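Local coordinates for uncharacterized hypothetical protein (Parabacteroides merdae, PDB 4EI0) that is of unknown function, a member of the DUF4466 family built mainly from antiparallel beta sheets, at residues L48-I60 / A120-S134. Sequence-based numbering, arbitrary orientation. Where two conformers were deposited one is given.
Sequences LGKLSSAQVVSSI and ARGKDVQFSFSVKAS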
loop_
_atom_site.group_PDB
_atom_site.type_symbol
_atom_site.label_atom_id
_atom_site.label_comp_id
_atom_site.label_asym_id
_atom_site.label_seq_id
_atom_site.Cartn_x
_atom_site.Cartn_y
_atom_site.Cartn_z
ATOM N N LEU B 48 10.495 -14.168 5.995
ATOM C CA LEU B 48 9.996 -15.372 6.687
ATOM C C LEU B 48 8.884 -16.099 5.920
ATOM O O LEU B 48 8.758 -17.321 6.000
ATOM C CB LEU B 48 9.518 -15.040 8.104
ATOM C CG LEU B 48 10.511 -14.466 9.124
ATOM C CD1 LEU B 48 9.812 -14.275 10.489
ATOM C CD2 LEU B 48 11.784 -15.295 9.285
ATOM N N GLY B 49 8.074 -15.377 5.153
ATOM C CA GLY B 49 7.100 -16.034 4.317
ATOM C C GLY B 49 6.070 -15.025 3.846
ATOM O O GLY B 49 6.354 -13.840 3.745
ATOM N N LYS B 50 4.887 -15.523 3.532
ATOM C CA LYS B 50 3.808 -14.714 2.955
ATOM C C LYS B 50 2.460 -15.089 3.572
ATOM O O LYS B 50 2.280 -16.178 4.123
ATOM C CB LYS B 50 3.753 -14.879 1.443
ATOM C CG LYS B 50 5.053 -14.694 0.649
ATOM C CD LYS B 50 5.501 -13.270 0.610
ATOM C CE LYS B 50 6.798 -13.101 -0.145
ATOM N NZ LYS B 50 7.909 -13.498 0.748
ATOM N N LEU B 51 1.496 -14.192 3.460
ATOM C CA LEU B 51 0.167 -14.433 4.000
ATOM C C LEU B 51 -0.527 -15.545 3.180
ATOM O O LEU B 51 -0.518 -15.485 1.965
ATOM C CB LEU B 51 -0.645 -13.122 3.987
ATOM C CG LEU B 51 -0.092 -11.976 4.826
ATOM C CD1 LEU B 51 -1.146 -10.861 4.836
ATOM C CD2 LEU B 51 0.235 -12.395 6.277
ATOM N N SER B 52 -1.195 -16.519 3.866
ATOM C CA SER B 52 -1.929 -17.629 3.202
ATOM C C SER B 52 -3.449 -17.520 3.206
ATOM O O SER B 52 -4.109 -17.765 2.169
ATOM C CB SER B 52 -1.537 -18.968 3.841
ATOM O OG SER B 52 -0.101 -19.064 3.845
ATOM N N SER B 53 -4.008 -17.180 4.360
ATOM C CA SER B 53 -5.477 -17.143 4.535
ATOM C C SER B 53 -5.874 -16.356 5.763
ATOM O O SER B 53 -5.070 -16.144 6.674
ATOM C CB SER B 53 -6.082 -18.550 4.587
ATOM O OG SER B 53 -5.655 -19.262 5.740
ATOM N N ALA B 54 -7.137 -15.932 5.773
ATOM C CA ALA B 54 -7.717 -15.180 6.899
ATOM C C ALA B 54 -9.103 -15.764 7.207
ATOM O O ALA B 54 -9.761 -16.284 6.325
ATOM C CB ALA B 54 -7.809 -13.715 6.538
ATOM N N GLN B 55 -9.545 -15.652 8.443
ATOM C CA GLN B 55 -10.812 -16.174 8.821
ATOM C C GLN B 55 -11.457 -15.334 9.910
ATOM O O GLN B 55 -10.756 -14.698 10.676
ATOM C CB GLN B 55 -10.576 -17.625 9.309
ATOM C CG GLN B 55 -11.684 -18.215 10.080
ATOM C CD GLN B 55 -11.382 -19.622 10.508
ATOM O OE1 GLN B 55 -11.281 -20.530 9.701
ATOM N NE2 GLN B 55 -11.278 -19.813 11.806
ATOM N N VAL B 56 -12.789 -15.272 9.940
ATOM C CA VAL B 56 -13.497 -14.674 11.084
ATOM C C VAL B 56 -14.601 -15.630 11.491
ATOM O O VAL B 56 -15.314 -16.186 10.617
ATOM C CB VAL B 56 -14.209 -13.381 10.801
ATOM C CG1 VAL B 56 -14.365 -12.624 12.112
ATOM C CG2 VAL B 56 -13.508 -12.600 9.772
ATOM N N VAL B 57 -14.705 -15.862 12.790
ATOM C CA VAL B 57 -15.787 -16.643 13.382
ATOM C C VAL B 57 -16.616 -15.634 14.174
ATOM O O VAL B 57 -16.101 -14.982 15.057
ATOM C CB VAL B 57 -15.236 -17.760 14.319
ATOM C CG1 VAL B 57 -16.386 -18.470 15.038
ATOM C CG2 VAL B 57 -14.375 -18.773 13.548
ATOM N N SER B 58 -17.878 -15.456 13.815
ATOM C CA SER B 58 -18.804 -14.623 14.612
ATOM C C SER B 58 -19.558 -15.487 15.595
ATOM O O SER B 58 -19.692 -16.689 15.381
ATOM C CB SER B 58 -19.847 -13.933 13.726
ATOM O OG SER B 58 -20.583 -14.894 13.029
ATOM N N SER B 59 -20.088 -14.870 16.646
ATOM C CA SER B 59 -20.764 -15.626 17.704
ATOM C C SER B 59 -22.214 -15.953 17.297
ATOM O O SER B 59 -22.785 -16.848 17.839
ATOM C CB SER B 59 -20.733 -14.861 19.036
ATOM O OG SER B 59 -21.389 -13.639 18.902
ATOM N N ILE B 60 -22.779 -15.204 16.368
ATOM C CA ILE B 60 -24.079 -15.497 15.787
ATOM C C ILE B 60 -23.841 -15.375 14.277
ATOM O O ILE B 60 -23.293 -14.371 13.779
ATOM C CB ILE B 60 -25.151 -14.490 16.235
ATOM C CG1 ILE B 60 -25.433 -14.580 17.749
ATOM C CG2 ILE B 60 -26.421 -14.737 15.473
ATOM C CD1 ILE B 60 -26.271 -13.422 18.264
ATOM N N ALA B 120 -29.885 -11.945 15.749
ATOM C CA ALA B 120 -29.017 -11.158 16.642
ATOM C C ALA B 120 -29.785 -10.011 17.318
ATOM O O ALA B 120 -29.218 -9.355 18.172
ATOM C CB ALA B 120 -27.803 -10.608 15.913
ATOM N N ARG B 121 -31.058 -9.785 16.960
ATOM C CA ARG B 121 -31.805 -8.583 17.436
ATOM C C ARG B 121 -31.795 -8.535 18.943
ATOM O O ARG B 121 -32.056 -9.541 19.599
ATOM C CB ARG B 121 -33.267 -8.602 16.958
ATOM C CG ARG B 121 -34.059 -7.356 17.291
ATOM C CD ARG B 121 -35.526 -7.477 16.938
ATOM N NE ARG B 121 -35.688 -7.648 15.498
ATOM C CZ ARG B 121 -35.635 -6.667 14.603
ATOM N NH1 ARG B 121 -35.538 -5.389 14.953
ATOM N NH2 ARG B 121 -35.704 -6.959 13.341
ATOM N N GLY B 122 -31.461 -7.381 19.499
ATOM C CA GLY B 122 -31.341 -7.272 20.936
ATOM C C GLY B 122 -30.262 -8.079 21.612
ATOM O O GLY B 122 -30.263 -8.095 22.818
ATOM N N LYS B 123 -29.328 -8.729 20.891
ATOM C CA LYS B 123 -28.308 -9.567 21.587
ATOM C C LYS B 123 -26.935 -8.946 21.417
ATOM O O LYS B 123 -26.825 -7.888 20.868
ATOM C CB LYS B 123 -28.315 -10.991 21.049
ATOM C CG LYS B 123 -29.602 -11.751 21.297
ATOM C CD LYS B 123 -29.651 -12.993 20.428
ATOM C CE LYS B 123 -31.044 -13.595 20.359
ATOM N NZ LYS B 123 -31.372 -14.229 21.637
ATOM N N ASP B 124 -25.902 -9.605 21.889
ATOM C CA ASP B 124 -24.520 -9.151 21.723
ATOM C C ASP B 124 -23.906 -10.052 20.643
ATOM O O ASP B 124 -24.316 -11.208 20.495
ATOM C CB ASP B 124 -23.726 -9.354 23.032
ATOM C CG ASP B 124 -23.894 -8.200 24.055
ATOM O OD1 ASP B 124 -24.777 -7.333 23.919
ATOM O OD2 ASP B 124 -23.097 -8.154 25.024
ATOM N N VAL B 125 -22.945 -9.541 19.879
ATOM C CA VAL B 125 -22.202 -10.378 18.936
ATOM C C VAL B 125 -20.716 -10.105 19.117
ATOM O O VAL B 125 -20.302 -8.945 19.270
ATOM C CB VAL B 125 -22.533 -10.114 17.446
ATOM C CG1 VAL B 125 -21.775 -11.107 16.551
ATOM C CG2 VAL B 125 -24.030 -10.202 17.164
ATOM N N GLN B 126 -19.914 -11.157 19.105
ATOM C CA GLN B 126 -18.450 -10.997 19.186
ATOM C C GLN B 126 -17.787 -11.751 18.059
ATOM O O GLN B 126 -18.404 -12.592 17.377
ATOM C CB GLN B 126 -17.882 -11.425 20.529
ATOM C CG GLN B 126 -18.134 -12.857 20.874
ATOM C CD GLN B 126 -17.787 -13.134 22.315
ATOM O OE1 GLN B 126 -18.325 -12.518 23.233
ATOM N NE2 GLN B 126 -16.880 -14.066 22.522
ATOM N N PHE B 127 -16.513 -11.440 17.859
ATOM C CA PHE B 127 -15.793 -11.878 16.683
ATOM C C PHE B 127 -14.368 -12.345 17.013
ATOM O O PHE B 127 -13.650 -11.700 17.779
ATOM C CB PHE B 127 -15.708 -10.728 15.705
ATOM C CG PHE B 127 -17.031 -10.239 15.228
ATOM C CD1 PHE B 127 -17.637 -10.814 14.137
ATOM C CD2 PHE B 127 -17.685 -9.225 15.898
ATOM C CE1 PHE B 127 -18.883 -10.388 13.727
ATOM C CE2 PHE B 127 -18.927 -8.757 15.464
ATOM C CZ PHE B 127 -19.506 -9.330 14.359
ATOM N N SER B 128 -13.969 -13.451 16.398
ATOM C CA SER B 128 -12.596 -13.934 16.471
ATOM C C SER B 128 -11.979 -14.001 15.084
ATOM O O SER B 128 -12.389 -14.812 14.239
ATOM C CB SER B 128 -12.565 -15.297 17.158
ATOM O OG SER B 128 -11.195 -15.704 17.244
ATOM N N PHE B 129 -11.037 -13.101 14.836
ATOM C CA PHE B 129 -10.325 -13.012 13.534
ATOM C C PHE B 129 -9.027 -13.799 13.646
ATOM O O PHE B 129 -8.397 -13.811 14.718
ATOM C CB PHE B 129 -9.936 -11.578 13.187
ATOM C CG PHE B 129 -11.100 -10.638 12.967
ATOM C CD1 PHE B 129 -11.795 -10.107 14.026
ATOM C CD2 PHE B 129 -11.538 -10.347 11.679
ATOM C CE1 PHE B 129 -12.861 -9.262 13.822
ATOM C CE2 PHE B 129 -12.610 -9.507 11.477
ATOM C CZ PHE B 129 -13.270 -8.959 12.550
ATOM N N SER B 130 -8.625 -14.459 12.566
ATOM C CA SER B 130 -7.353 -15.210 12.581
ATOM C C SER B 130 -6.756 -15.280 11.201
ATOM O O SER B 130 -7.436 -15.017 10.183
ATOM C CB SER B 130 -7.558 -16.609 13.131
ATOM O OG SER B 130 -8.527 -17.309 12.382
ATOM N N VAL B 131 -5.459 -15.568 11.168
ATOM C CA VAL B 131 -4.632 -15.505 9.972
ATOM C C VAL B 131 -3.614 -16.664 9.988
ATOM O O VAL B 131 -3.141 -17.045 11.049
ATOM C CB VAL B 131 -3.898 -14.126 9.835
ATOM C CG1 VAL B 131 -3.080 -13.797 11.088
ATOM C CG2 VAL B 131 -3.036 -14.069 8.574
ATOM N N LYS B 132 -3.300 -17.196 8.815
ATOM C CA LYS B 132 -2.217 -18.162 8.614
ATOM C C LYS B 132 -1.206 -17.608 7.595
ATOM O O LYS B 132 -1.613 -17.023 6.606
ATOM C CB LYS B 132 -2.779 -19.482 8.052
ATOM C CG LYS B 132 -3.737 -20.244 8.986
ATOM C CD LYS B 132 -4.204 -21.555 8.316
ATOM C CE LYS B 132 -5.543 -22.103 8.784
ATOM N NZ LYS B 132 -5.497 -23.203 9.788
ATOM N N ALA B 133 0.087 -17.846 7.821
ATOM C CA ALA B 133 1.156 -17.559 6.852
ATOM C C ALA B 133 1.890 -18.821 6.360
ATOM O O ALA B 133 1.789 -19.899 6.947
ATOM C CB ALA B 133 2.176 -16.617 7.481
ATOM N N SER B 134 2.713 -18.658 5.331
ATOM C CA SER B 134 3.314 -19.807 4.637
ATOM C C SER B 134 4.461 -20.489 5.408
ATOM O O SER B 134 4.959 -21.497 4.954
ATOM C CB SER B 134 3.795 -19.399 3.256
ATOM O OG SER B 134 4.836 -18.438 3.363
HETATM O O HOH W 1 -11.088 -16.905 13.258
HETATM O O HOH W 2 -23.247 -13.589 20.783
#
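With CG anti to its carbonyl carbon (chi1 -64°), Phe129 lies alongside Val56, whose CG1 stands anti to the backbone N (chi1 -156°); the two side chains point the same way from a non-hydrogen-bonded pair. Val56 CG1 sits over the middle of the ring face, a CH-pi contact at 3.6 Å from the Phe129 centroid, while Val56 CG2 closes on Phe129 CD2 at 3.5 Å. Were Phe129 cut back to an alanine, Val56 CG1 would probably lose its CH-pi partner and a gap would open beside Phe38 and Tyr40. At the next non-hydrogen-bonded pair, Ser58 CB meets Phe127 CE1 at 3.7 Å. The pair illustrates how alternation splits two strands into a buried face and a mostly polar one, where a water bonded to Ser128 O, Ser130 OG and Gln55 NE2 ties the strands together. Backbone bonds pair Gln55 with Ser130 and Val57 with Ser128 in both directions. A classic beta bulge then shifts the register, as Lys132 O accepts from both Ser52 N (2.8 Å) and Ser53 N (3.3 Å). Serine hydroxyls stand in for carbonyls at the two ends: Ser134 OG takes Lys50 N, and Ser59 OG takes Gln126 N at 2.9 Å. Strands 51-58 and 124-133 thus lie within a sheet between strands 96-100 and 138-147, its buried face packed, apparently as in a beta sandwich, on strand 35-43 of a second sheet, where Phe38 and Tyr40 meet the Phe129 ring.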